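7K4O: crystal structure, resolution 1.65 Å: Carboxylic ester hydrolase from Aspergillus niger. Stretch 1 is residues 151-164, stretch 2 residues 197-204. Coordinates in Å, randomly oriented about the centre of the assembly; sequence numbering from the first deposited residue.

Stretch 1, residues 151-164: AYKAHRELSLIGKA
Stretch 2 197-204: QRFGDEWD

Stretch 1, residues 151-164, belongs to a longer helix, with a wider pi-type turn at 151-153, where Tyr 152 has phi/psi -162/-18; from Lys 153 on, phi/psi stay near -65/-45. Its i to i+4 bonds include Ser 159 N to His 155 O (3.0 Å). Stretch 2 is irregular and runs along the helix in the same direction: Arg 198 CA lies 8.7 Å from Tyr 152 CA, and Glu 202 CA 6.8 Å from Ser 159 CA. Together they bury 520 Å².

Gln 197 makes no contact with stretch 1. Arg 198 (phi/psi -122/-34; m, t, t, chi4 85°) lays its guanidinium flat on Tyr 152 (chi1 p, chi2 84°), with planes at 12° and centres 4.1 Å apart; Arg 198 NE sits 3.5 Å from Tyr 152 CD2. Water 1 accepts from Arg 198 NH1 at 2.8 Å.

Phe 199 (-130/98; chi1 m, chi2 -64°) turns its ring edge to Tyr 152, CZ lying 4.3 Å from Tyr 152 CD1. One face carries the guanidinium of Arg 156 (t, p, t, chi4 172°), nearly parallel at 2°, while Arg 156 CD stands 3.6 Å from the Phe 199 ring centroid. The flat stacking leaves the edge of the Arg 156 guanidinium free, and Glu 202 OE1 lies there, near its plane.

A type I turn, Phe 199 to Glu 202, follows through Gly 200 (-65/-33) and Asp 201 (-115/21). Water 2 links Asp 201 OD1 (2.6 Å) to Arg 156 NH1 (2.9 Å).

Buried Glu 202 (-66/-45; t, t, chi3 -26°) extends to the helix. Its OE2 accepts from Ser 159 OG (chi1 m) at 2.8 Å, and its OE1 forms a long salt bridge to Arg 156 NH1 at 3.8 Å. Its backbone O accepts from Lys 163 NZ (m, t, p, t) at 2.8 Å; the long lysine chain, its CA-to-CB bond pointing toward stretch 2, carries the amine to that carbonyl, and water 3 links Lys 163 NZ (3.0 Å) to Asp 201 O (3.1 Å).

Trp 203 (-128/146; chi1 m, chi2 -41°) donates weakly from NE1 to Ser 159 OG (3.1 Å, 129°), so this small hydroxyl serves two partners. Asp 204 makes no contact with stretch 1.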

# COMPACT_ATOMS: atom_id res chain seq x y z
N ALA A 151 3.26 -2.66 -14.13
CA ALA A 151 4.27 -1.76 -13.56
C ALA A 151 3.75 -0.32 -13.56
O ALA A 151 3.87 0.30 -12.50
CB ALA A 151 5.59 -1.85 -14.29
N TYR A 152 3.35 0.19 -14.72
CA TYR A 152 2.99 1.62 -14.82
C TYR A 152 2.16 1.96 -16.04
O TYR A 152 1.55 3.04 -16.05
CB TYR A 152 4.25 2.50 -14.78
CG TYR A 152 5.14 2.41 -15.99
CD1 TYR A 152 4.90 3.17 -17.12
CD2 TYR A 152 6.26 1.56 -16.00
CE1 TYR A 152 5.75 3.11 -18.22
CE2 TYR A 152 7.13 1.50 -17.08
CZ TYR A 152 6.87 2.28 -18.19
OH TYR A 152 7.71 2.22 -19.29
N LYS A 153 2.12 1.14 -17.07
CA LYS A 153 1.54 1.64 -18.33
C LYS A 153 0.02 1.66 -18.23
O LYS A 153 -0.63 2.57 -18.85
CB LYS A 153 2.03 0.81 -19.53
CG LYS A 153 1.64 1.36 -20.87
CD LYS A 153 2.50 0.76 -22.04
CE LYS A 153 2.25 -0.73 -22.23
NZ LYS A 153 2.88 -1.22 -23.47
N ALA A 154 -0.61 0.69 -17.61
CA ALA A 154 -2.09 0.60 -17.54
C ALA A 154 -2.66 1.84 -16.82
O ALA A 154 -3.69 2.41 -17.26
CB ALA A 154 -2.53 -0.66 -16.81
N HIS A 155 -2.01 2.28 -15.76
CA HIS A 155 -2.54 3.46 -15.02
C HIS A 155 -2.35 4.76 -15.81
O HIS A 155 -3.24 5.64 -15.78
CB HIS A 155 -1.91 3.56 -13.65
CG HIS A 155 -2.67 2.81 -12.63
ND1 HIS A 155 -3.97 3.20 -12.24
CD2 HIS A 155 -2.38 1.65 -11.99
CE1 HIS A 155 -4.41 2.30 -11.38
NE2 HIS A 155 -3.46 1.36 -11.18
N ARG A 156 -1.27 4.87 -16.56
CA ARG A 156 -1.07 6.02 -17.46
C ARG A 156 -2.22 6.10 -18.47
O ARG A 156 -2.80 7.20 -18.68
CB ARG A 156 0.29 5.89 -18.12
CG ARG A 156 0.61 6.97 -19.12
CD ARG A 156 0.47 8.31 -18.52
NE ARG A 156 1.07 9.30 -19.45
CZ ARG A 156 0.96 10.61 -19.26
NH1 ARG A 156 0.39 11.11 -18.18
NH2 ARG A 156 1.51 11.43 -20.13
N GLU A 157 -2.54 4.96 -19.11
CA GLU A 157 -3.60 4.89 -20.13
C GLU A 157 -4.97 5.21 -19.50
O GLU A 157 -5.76 5.95 -20.11
CB GLU A 157 -3.56 3.52 -20.79
CG GLU A 157 -2.34 3.32 -21.69
CD GLU A 157 -2.04 1.90 -22.14
OE1 GLU A 157 -2.82 0.97 -21.82
OE2 GLU A 157 -1.01 1.74 -22.85
N LEU A 158 -5.25 4.61 -18.34
CA LEU A 158 -6.51 4.86 -17.62
C LEU A 158 -6.67 6.36 -17.37
O LEU A 158 -7.77 6.91 -17.62
CB LEU A 158 -6.58 4.05 -16.33
CG LEU A 158 -7.70 4.42 -15.32
CD1 LEU A 158 -9.08 4.33 -15.93
CD2 LEU A 158 -7.55 3.61 -14.06
N SER A 159 -5.65 7.02 -16.84
CA SER A 159 -5.79 8.47 -16.56
C SER A 159 -6.00 9.23 -17.85
O SER A 159 -6.90 10.13 -17.90
CB SER A 159 -4.62 8.98 -15.79
OG SER A 159 -4.60 8.42 -14.50
N LEU A 160 -5.21 8.97 -18.89
CA LEU A 160 -5.34 9.76 -20.14
C LEU A 160 -6.74 9.57 -20.71
O LEU A 160 -7.38 10.56 -21.08
CB LEU A 160 -4.28 9.34 -21.14
CG LEU A 160 -2.87 9.80 -20.80
CD1 LEU A 160 -1.84 9.09 -21.67
CD2 LEU A 160 -2.76 11.30 -21.00
N ILE A 161 -7.20 8.33 -20.82
CA ILE A 161 -8.53 8.05 -21.44
C ILE A 161 -9.66 8.56 -20.54
O ILE A 161 -10.61 9.22 -21.07
CB ILE A 161 -8.69 6.56 -21.74
CG1 ILE A 161 -7.70 6.13 -22.79
CG2 ILE A 161 -10.12 6.26 -22.11
CD1 ILE A 161 -7.54 4.62 -22.88
N GLY A 162 -9.61 8.27 -19.26
CA GLY A 162 -10.67 8.62 -18.30
C GLY A 162 -10.84 10.12 -18.16
O GLY A 162 -11.96 10.62 -18.15
N LYS A 163 -9.73 10.85 -18.08
CA LYS A 163 -9.80 12.32 -17.96
C LYS A 163 -10.41 12.90 -19.24
O LYS A 163 -11.22 13.82 -19.12
CB LYS A 163 -8.45 12.93 -17.62
CG LYS A 163 -7.98 12.57 -16.22
CD LYS A 163 -6.50 12.84 -15.96
CE LYS A 163 -6.12 14.29 -16.12
NZ LYS A 163 -4.65 14.48 -15.98
N ALA A 164 -10.06 12.42 -20.40
CA ALA A 164 -10.61 12.95 -21.66
C ALA A 164 -12.12 12.65 -21.71
O ALA A 164 -12.88 13.54 -22.11
CB ALA A 164 -9.90 12.40 -22.86
N GLN A 197 6.13 9.08 -10.00
CA GLN A 197 7.56 9.00 -10.36
C GLN A 197 7.86 9.27 -11.83
O GLN A 197 9.01 9.50 -12.13
CB GLN A 197 8.09 7.62 -9.93
CG GLN A 197 8.26 7.53 -8.44
CD GLN A 197 8.57 6.15 -7.91
OE1 GLN A 197 8.90 5.22 -8.66
NE2 GLN A 197 8.37 5.97 -6.61
N ARG A 198 6.87 9.23 -12.73
CA ARG A 198 7.06 9.32 -14.17
C ARG A 198 6.31 10.47 -14.83
O ARG A 198 6.84 10.96 -15.84
CB ARG A 198 6.61 8.00 -14.82
CG ARG A 198 7.51 6.82 -14.49
CD ARG A 198 7.02 5.52 -15.08
NE ARG A 198 7.90 4.39 -14.83
CZ ARG A 198 7.89 3.63 -13.73
NH1 ARG A 198 7.10 3.90 -12.71
NH2 ARG A 198 8.72 2.60 -13.63
N PHE A 199 5.14 10.83 -14.35
CA PHE A 199 4.19 11.69 -15.12
C PHE A 199 3.74 12.84 -14.22
O PHE A 199 2.82 12.65 -13.36
CB PHE A 199 3.03 10.87 -15.65
CG PHE A 199 3.41 9.63 -16.40
CD1 PHE A 199 4.11 9.72 -17.59
CD2 PHE A 199 3.13 8.38 -15.89
CE1 PHE A 199 4.53 8.57 -18.25
CE2 PHE A 199 3.51 7.23 -16.54
CZ PHE A 199 4.23 7.33 -17.72
N GLY A 200 4.38 13.96 -14.38
CA GLY A 200 4.25 15.07 -13.42
C GLY A 200 2.86 15.66 -13.35
O GLY A 200 2.46 16.11 -12.25
N ASP A 201 2.13 15.68 -14.44
CA ASP A 201 0.79 16.33 -14.40
C ASP A 201 -0.35 15.35 -14.61
O ASP A 201 -1.48 15.83 -14.83
CB ASP A 201 0.72 17.47 -15.39
CG ASP A 201 1.17 17.06 -16.76
OD1 ASP A 201 0.79 15.95 -17.20
OD2 ASP A 201 2.01 17.80 -17.33
N GLU A 202 -0.16 14.05 -14.40
CA GLU A 202 -1.28 13.10 -14.50
C GLU A 202 -2.29 13.39 -13.37
O GLU A 202 -3.50 13.39 -13.64
CB GLU A 202 -0.70 11.69 -14.40
CG GLU A 202 -1.74 10.60 -14.41
CD GLU A 202 -1.17 9.18 -14.51
OE1 GLU A 202 -0.09 9.08 -15.05
OE2 GLU A 202 -1.87 8.25 -14.16
N TRP A 203 -1.82 13.60 -12.15
CA TRP A 203 -2.67 13.87 -10.99
C TRP A 203 -2.22 15.13 -10.27
O TRP A 203 -0.99 15.36 -10.10
CB TRP A 203 -2.70 12.71 -10.01
CG TRP A 203 -3.13 11.40 -10.59
CD1 TRP A 203 -4.12 11.13 -11.48
CD2 TRP A 203 -2.51 10.14 -10.30
NE1 TRP A 203 -4.20 9.77 -11.73
CE2 TRP A 203 -3.20 9.16 -11.04
CE3 TRP A 203 -1.45 9.74 -9.47
CZ2 TRP A 203 -2.90 7.80 -10.96
CZ3 TRP A 203 -1.15 8.39 -9.39
CH2 TRP A 203 -1.87 7.44 -10.11
N ASP A 204 -3.18 15.84 -9.71
CA ASP A 204 -2.95 16.97 -8.79
C ASP A 204 -2.65 16.47 -7.39
O ASP A 204 -1.94 17.19 -6.63
CB ASP A 204 -4.17 17.91 -8.78
CG ASP A 204 -4.40 18.48 -10.18
OD1 ASP A 204 -3.50 19.21 -10.68
OD2 ASP A 204 -5.40 18.10 -10.86
O HOH W 1 6.75 1.58 -11.13
O HOH W 2 -0.52 13.91 -18.12
O HOH W 3 -3.59 17.15 -16.66